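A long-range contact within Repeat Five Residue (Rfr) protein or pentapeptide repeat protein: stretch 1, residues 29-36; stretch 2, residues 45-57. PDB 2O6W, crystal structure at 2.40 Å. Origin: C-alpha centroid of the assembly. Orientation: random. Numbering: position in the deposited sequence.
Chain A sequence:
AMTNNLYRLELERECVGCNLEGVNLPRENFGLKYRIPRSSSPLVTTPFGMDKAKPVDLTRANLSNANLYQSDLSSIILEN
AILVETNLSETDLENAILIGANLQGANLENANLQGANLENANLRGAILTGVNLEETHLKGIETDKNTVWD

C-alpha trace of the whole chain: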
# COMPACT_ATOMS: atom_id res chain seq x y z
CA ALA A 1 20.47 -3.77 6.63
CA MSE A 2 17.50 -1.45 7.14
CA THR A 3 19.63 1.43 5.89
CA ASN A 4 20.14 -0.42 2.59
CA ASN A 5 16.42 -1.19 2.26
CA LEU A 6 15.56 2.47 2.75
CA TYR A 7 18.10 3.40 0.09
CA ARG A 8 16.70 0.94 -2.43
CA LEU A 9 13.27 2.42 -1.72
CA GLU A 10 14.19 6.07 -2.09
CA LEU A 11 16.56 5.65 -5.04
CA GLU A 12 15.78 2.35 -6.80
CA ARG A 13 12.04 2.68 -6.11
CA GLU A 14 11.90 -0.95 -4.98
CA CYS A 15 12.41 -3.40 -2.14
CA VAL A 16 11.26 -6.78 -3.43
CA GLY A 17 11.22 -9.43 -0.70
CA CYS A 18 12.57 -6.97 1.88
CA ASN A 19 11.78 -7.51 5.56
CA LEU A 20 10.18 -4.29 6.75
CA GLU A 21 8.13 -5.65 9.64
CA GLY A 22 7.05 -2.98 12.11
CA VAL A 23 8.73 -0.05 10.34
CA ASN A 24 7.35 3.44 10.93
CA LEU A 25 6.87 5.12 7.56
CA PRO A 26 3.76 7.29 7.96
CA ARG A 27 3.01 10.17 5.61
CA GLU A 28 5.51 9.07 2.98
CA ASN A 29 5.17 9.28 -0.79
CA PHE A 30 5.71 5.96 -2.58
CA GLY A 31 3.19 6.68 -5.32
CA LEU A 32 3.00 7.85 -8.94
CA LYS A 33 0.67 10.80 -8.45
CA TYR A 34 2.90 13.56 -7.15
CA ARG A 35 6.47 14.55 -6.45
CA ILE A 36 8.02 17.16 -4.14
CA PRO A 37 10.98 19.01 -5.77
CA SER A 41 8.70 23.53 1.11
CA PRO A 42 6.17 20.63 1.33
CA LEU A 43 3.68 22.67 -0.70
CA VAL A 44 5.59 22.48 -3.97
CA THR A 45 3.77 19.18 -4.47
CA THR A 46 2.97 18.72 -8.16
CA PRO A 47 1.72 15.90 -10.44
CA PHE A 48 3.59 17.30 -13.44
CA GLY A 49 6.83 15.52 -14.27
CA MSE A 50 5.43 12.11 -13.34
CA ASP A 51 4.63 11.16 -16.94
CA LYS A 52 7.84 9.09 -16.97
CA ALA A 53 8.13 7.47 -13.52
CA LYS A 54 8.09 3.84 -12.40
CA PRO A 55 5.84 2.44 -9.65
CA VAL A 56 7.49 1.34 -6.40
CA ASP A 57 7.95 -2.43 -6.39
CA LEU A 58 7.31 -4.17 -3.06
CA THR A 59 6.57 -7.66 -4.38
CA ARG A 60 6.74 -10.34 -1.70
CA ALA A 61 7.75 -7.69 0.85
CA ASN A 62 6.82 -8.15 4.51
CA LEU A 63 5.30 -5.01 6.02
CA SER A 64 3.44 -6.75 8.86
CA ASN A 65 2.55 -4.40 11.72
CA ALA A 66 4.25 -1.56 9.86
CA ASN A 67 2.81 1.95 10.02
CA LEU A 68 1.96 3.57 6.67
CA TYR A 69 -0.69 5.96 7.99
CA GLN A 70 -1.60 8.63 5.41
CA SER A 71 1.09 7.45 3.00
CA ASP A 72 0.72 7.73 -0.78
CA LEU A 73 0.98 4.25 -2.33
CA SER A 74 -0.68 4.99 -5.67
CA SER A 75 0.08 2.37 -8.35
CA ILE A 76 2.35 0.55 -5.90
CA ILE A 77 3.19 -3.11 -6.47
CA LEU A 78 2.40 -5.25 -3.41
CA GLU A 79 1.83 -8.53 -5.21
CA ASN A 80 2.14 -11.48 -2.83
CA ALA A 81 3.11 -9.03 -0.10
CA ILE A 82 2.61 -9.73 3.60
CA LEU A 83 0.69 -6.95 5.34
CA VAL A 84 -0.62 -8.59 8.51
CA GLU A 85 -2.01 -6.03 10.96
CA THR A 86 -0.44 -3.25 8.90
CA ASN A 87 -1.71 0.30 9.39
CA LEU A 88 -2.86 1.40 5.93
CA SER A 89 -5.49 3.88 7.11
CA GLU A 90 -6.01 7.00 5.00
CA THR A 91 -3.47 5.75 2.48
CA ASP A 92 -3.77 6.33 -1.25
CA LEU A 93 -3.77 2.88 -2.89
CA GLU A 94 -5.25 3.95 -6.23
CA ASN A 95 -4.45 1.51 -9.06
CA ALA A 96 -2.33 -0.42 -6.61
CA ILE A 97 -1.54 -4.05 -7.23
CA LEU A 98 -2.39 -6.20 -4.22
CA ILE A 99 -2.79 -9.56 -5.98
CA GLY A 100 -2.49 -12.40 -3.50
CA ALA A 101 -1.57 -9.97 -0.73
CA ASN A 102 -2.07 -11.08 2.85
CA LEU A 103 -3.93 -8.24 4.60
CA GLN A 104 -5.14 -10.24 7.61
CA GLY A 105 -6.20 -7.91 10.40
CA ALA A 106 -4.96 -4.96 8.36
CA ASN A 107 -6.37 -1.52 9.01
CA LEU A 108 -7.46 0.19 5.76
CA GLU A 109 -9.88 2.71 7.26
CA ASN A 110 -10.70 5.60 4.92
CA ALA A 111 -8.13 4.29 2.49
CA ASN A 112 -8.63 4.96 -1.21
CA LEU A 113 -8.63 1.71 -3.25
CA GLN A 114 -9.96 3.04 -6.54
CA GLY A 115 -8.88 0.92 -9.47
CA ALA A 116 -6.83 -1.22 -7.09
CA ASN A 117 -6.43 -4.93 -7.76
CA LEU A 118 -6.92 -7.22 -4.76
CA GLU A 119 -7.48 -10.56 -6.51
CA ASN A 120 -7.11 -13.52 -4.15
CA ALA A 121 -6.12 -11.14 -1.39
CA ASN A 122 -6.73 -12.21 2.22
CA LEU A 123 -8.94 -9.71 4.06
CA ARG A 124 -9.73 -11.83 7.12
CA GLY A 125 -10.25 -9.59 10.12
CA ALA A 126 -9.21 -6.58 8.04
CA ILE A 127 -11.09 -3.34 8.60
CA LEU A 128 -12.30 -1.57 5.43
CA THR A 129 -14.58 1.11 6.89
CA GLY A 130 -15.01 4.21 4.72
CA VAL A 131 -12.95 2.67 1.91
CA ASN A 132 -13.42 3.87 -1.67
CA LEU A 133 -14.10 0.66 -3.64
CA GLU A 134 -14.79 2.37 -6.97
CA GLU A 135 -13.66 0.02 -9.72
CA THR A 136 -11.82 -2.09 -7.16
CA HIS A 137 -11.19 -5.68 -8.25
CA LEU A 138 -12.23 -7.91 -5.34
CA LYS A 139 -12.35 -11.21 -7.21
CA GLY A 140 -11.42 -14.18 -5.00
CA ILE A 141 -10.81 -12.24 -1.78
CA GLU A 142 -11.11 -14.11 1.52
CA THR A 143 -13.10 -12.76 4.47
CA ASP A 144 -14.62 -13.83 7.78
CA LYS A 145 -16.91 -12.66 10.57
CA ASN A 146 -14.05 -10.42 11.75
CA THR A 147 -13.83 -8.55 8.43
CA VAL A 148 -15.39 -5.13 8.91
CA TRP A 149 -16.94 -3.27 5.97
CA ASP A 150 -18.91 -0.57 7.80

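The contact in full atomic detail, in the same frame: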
# COMPACT_ATOMS: atom_id res chain seq x y z
N ASN A 29 5.69 9.29 0.56
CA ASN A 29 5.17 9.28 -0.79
C ASN A 29 5.86 8.21 -1.64
O ASN A 29 6.97 8.41 -2.13
CB ASN A 29 5.34 10.66 -1.43
CG ASN A 29 4.93 10.68 -2.89
OD1 ASN A 29 4.17 9.82 -3.35
ND2 ASN A 29 5.42 11.67 -3.63
N PHE A 30 5.20 7.07 -1.78
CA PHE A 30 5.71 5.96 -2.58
C PHE A 30 4.78 5.75 -3.76
O PHE A 30 4.66 4.64 -4.27
CB PHE A 30 5.72 4.67 -1.76
CG PHE A 30 6.62 4.71 -0.56
CD1 PHE A 30 6.10 4.45 0.71
CD2 PHE A 30 7.97 4.98 -0.69
CE1 PHE A 30 6.93 4.46 1.84
CE2 PHE A 30 8.81 5.00 0.43
CZ PHE A 30 8.28 4.74 1.70
N GLY A 31 4.11 6.82 -4.21
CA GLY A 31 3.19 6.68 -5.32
C GLY A 31 3.61 7.34 -6.62
O GLY A 31 4.70 7.92 -6.70
N LEU A 32 2.75 7.26 -7.62
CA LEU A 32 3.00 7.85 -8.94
C LEU A 32 2.13 9.06 -9.24
O LEU A 32 2.00 9.45 -10.39
CB LEU A 32 2.77 6.81 -10.04
CG LEU A 32 3.89 5.82 -10.31
CD1 LEU A 32 3.45 4.83 -11.38
CD2 LEU A 32 5.15 6.57 -10.76
N LYS A 33 1.53 9.65 -8.21
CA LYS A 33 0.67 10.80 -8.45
C LYS A 33 1.38 12.14 -8.34
O LYS A 33 1.18 13.02 -9.18
CB LYS A 33 -0.52 10.79 -7.49
CG LYS A 33 -1.58 9.77 -7.84
CD LYS A 33 -2.79 9.94 -6.95
CE LYS A 33 -3.94 9.05 -7.41
NZ LYS A 33 -5.17 9.28 -6.61
N TYR A 34 2.21 12.30 -7.32
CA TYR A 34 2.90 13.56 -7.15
C TYR A 34 4.37 13.39 -6.87
O TYR A 34 4.87 12.27 -6.75
CB TYR A 34 2.28 14.34 -5.98
CG TYR A 34 0.78 14.41 -5.99
CD1 TYR A 34 0.00 13.49 -5.27
CD2 TYR A 34 0.12 15.43 -6.68
CE1 TYR A 34 -1.39 13.59 -5.23
CE2 TYR A 34 -1.27 15.54 -6.65
CZ TYR A 34 -2.02 14.62 -5.93
OH TYR A 34 -3.39 14.76 -5.90
N ARG A 35 5.06 14.52 -6.76
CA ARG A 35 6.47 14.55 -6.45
C ARG A 35 6.76 15.90 -5.80
O ARG A 35 6.14 16.91 -6.16
CB ARG A 35 7.31 14.36 -7.72
CG ARG A 35 7.20 15.48 -8.73
CD ARG A 35 8.02 15.19 -9.98
NE ARG A 35 7.98 16.32 -10.92
CZ ARG A 35 8.62 17.47 -10.73
NH1 ARG A 35 9.36 17.66 -9.65
NH2 ARG A 35 8.50 18.45 -11.62
N ILE A 36 7.67 15.92 -4.83
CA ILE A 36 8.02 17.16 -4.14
C ILE A 36 9.47 17.54 -4.46
O ILE A 36 10.41 16.96 -3.90
CB ILE A 36 7.88 17.04 -2.60
CG1 ILE A 36 6.40 16.89 -2.20
CG2 ILE A 36 8.45 18.29 -1.92
CD1 ILE A 36 5.77 15.56 -2.63
N THR A 45 4.31 20.42 -3.94
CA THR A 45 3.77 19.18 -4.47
C THR A 45 3.08 19.38 -5.81
O THR A 45 2.17 20.21 -5.95
CB THR A 45 2.75 18.56 -3.48
OG1 THR A 45 2.25 17.33 -4.01
CG2 THR A 45 1.60 19.52 -3.23
N THR A 46 3.52 18.62 -6.81
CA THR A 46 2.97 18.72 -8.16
C THR A 46 2.93 17.38 -8.88
O THR A 46 3.82 16.54 -8.72
CB THR A 46 3.80 19.70 -9.02
OG1 THR A 46 3.36 19.64 -10.38
CG2 THR A 46 5.27 19.36 -8.94
N PRO A 47 1.88 17.15 -9.69
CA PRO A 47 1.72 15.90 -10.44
C PRO A 47 2.55 15.92 -11.72
O PRO A 47 2.95 14.87 -12.23
CB PRO A 47 0.22 15.86 -10.72
CG PRO A 47 -0.10 17.30 -10.91
CD PRO A 47 0.65 17.96 -9.78
N PHE A 48 2.81 17.12 -12.22
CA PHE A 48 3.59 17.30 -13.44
C PHE A 48 5.01 16.78 -13.29
O PHE A 48 5.66 17.01 -12.27
CB PHE A 48 3.61 18.78 -13.84
CG PHE A 48 2.24 19.40 -13.91
CD1 PHE A 48 1.26 18.87 -14.75
CD2 PHE A 48 1.92 20.50 -13.12
CE1 PHE A 48 -0.02 19.42 -14.80
CE2 PHE A 48 0.65 21.07 -13.16
CZ PHE A 48 -0.33 20.53 -14.00
N GLY A 49 5.49 16.08 -14.31
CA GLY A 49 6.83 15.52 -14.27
C GLY A 49 6.81 14.06 -13.86
O GLY A 49 7.86 13.44 -13.66
N MSE A 50 5.61 13.51 -13.73
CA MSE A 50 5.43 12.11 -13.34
C MSE A 50 5.06 11.24 -14.54
O MSE A 50 4.87 10.03 -14.40
CB MSE A 50 4.34 12.00 -12.27
CG MSE A 50 4.69 12.64 -10.93
SE MSE A 50 6.26 11.86 -10.10
CE MSE A 50 5.51 10.16 -9.57
N ASP A 51 4.97 11.86 -15.71
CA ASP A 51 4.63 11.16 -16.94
C ASP A 51 5.57 9.98 -17.18
O ASP A 51 5.16 8.94 -17.71
CB ASP A 51 4.67 12.12 -18.13
CG ASP A 51 6.04 12.76 -18.32
OD1 ASP A 51 6.48 13.53 -17.44
OD2 ASP A 51 6.68 12.48 -19.36
N LYS A 52 6.84 10.14 -16.80
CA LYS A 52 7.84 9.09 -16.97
C LYS A 52 8.45 8.69 -15.62
O LYS A 52 9.57 9.07 -15.30
CB LYS A 52 8.95 9.55 -17.92
CG LYS A 52 9.93 8.46 -18.36
CD LYS A 52 9.36 7.53 -19.44
CE LYS A 52 8.69 6.28 -18.87
NZ LYS A 52 7.38 6.51 -18.18
N ALA A 53 7.68 7.93 -14.83
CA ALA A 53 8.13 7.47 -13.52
C ALA A 53 7.64 6.04 -13.30
O ALA A 53 6.54 5.69 -13.72
CB ALA A 53 7.58 8.38 -12.43
N LYS A 54 8.46 5.22 -12.65
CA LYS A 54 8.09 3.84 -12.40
C LYS A 54 7.45 3.66 -11.03
O LYS A 54 7.77 4.37 -10.08
CB LYS A 54 9.31 2.91 -12.50
CG LYS A 54 10.45 3.27 -11.56
CD LYS A 54 11.41 2.10 -11.33
CE LYS A 54 10.75 0.99 -10.50
NZ LYS A 54 11.65 -0.18 -10.22
N PRO A 55 6.52 2.71 -10.92
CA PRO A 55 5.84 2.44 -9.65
C PRO A 55 6.76 1.69 -8.69
O PRO A 55 7.56 0.86 -9.11
CB PRO A 55 4.63 1.60 -10.08
CG PRO A 55 5.15 0.86 -11.26
CD PRO A 55 5.93 1.90 -12.01
N VAL A 56 6.66 2.00 -7.40
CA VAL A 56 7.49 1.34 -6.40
C VAL A 56 7.14 -0.15 -6.37
O VAL A 56 5.97 -0.52 -6.33
CB VAL A 56 7.27 1.98 -5.02
CG1 VAL A 56 8.07 1.24 -3.96
CG2 VAL A 56 7.69 3.45 -5.06
N ASP A 57 8.17 -0.99 -6.38
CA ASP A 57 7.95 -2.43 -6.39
C ASP A 57 8.24 -3.07 -5.02
O ASP A 57 9.39 -3.13 -4.58
CB ASP A 57 8.83 -3.08 -7.46
CG ASP A 57 8.36 -4.46 -7.84
OD1 ASP A 57 7.90 -5.20 -6.94
OD2 ASP A 57 8.46 -4.82 -9.04
O HOH W 1 4.59 3.56 -6.72

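Two irregular segments meet here through a single antiparallel β-bridge at one end and an apolar patch centred on Leu32 at the other, together burying 738 Å² of surface. The bridge pairs Arg35 with Thr46: Thr46 N donates to Arg35 O (3.2 Å) in nearly straight geometry, whereas the return bond from Arg35 N to Thr46 O (3.1 Å) is bent and weak. Beside it, Pro47 CA approaches Lys33 O at 3.2 Å, a CA-H...O contact that brings the two backbones close just past the bridge.

From Pro47 to Met50 the chain makes a type II turn, which leaves the carbonyl of Phe48 free to accept from Arg35 NE (2.8 Å). Gly49 fits this corner because it lacks a side chain; an ideal CB would lie 2.4 Å from Arg35 NE, and the backbone angles themselves call for glycine. Thr46 CG2 lies over one face of the guanidinium.

Selenomethionine Met50 points toward the first stretch, its SE 3.6 Å from Arg35 CB and its CE 3.8 Å from Leu32 CD2. Leu32 also packs CD2 against Ala53 CB (3.5 Å) and CD1 against Pro55 CB (3.7 Å). Beyond it, a water links Phe30 O to Val56 N, 2.7 Å from each, while Phe30 CB touches Val56 CG2 at 4.0 Å.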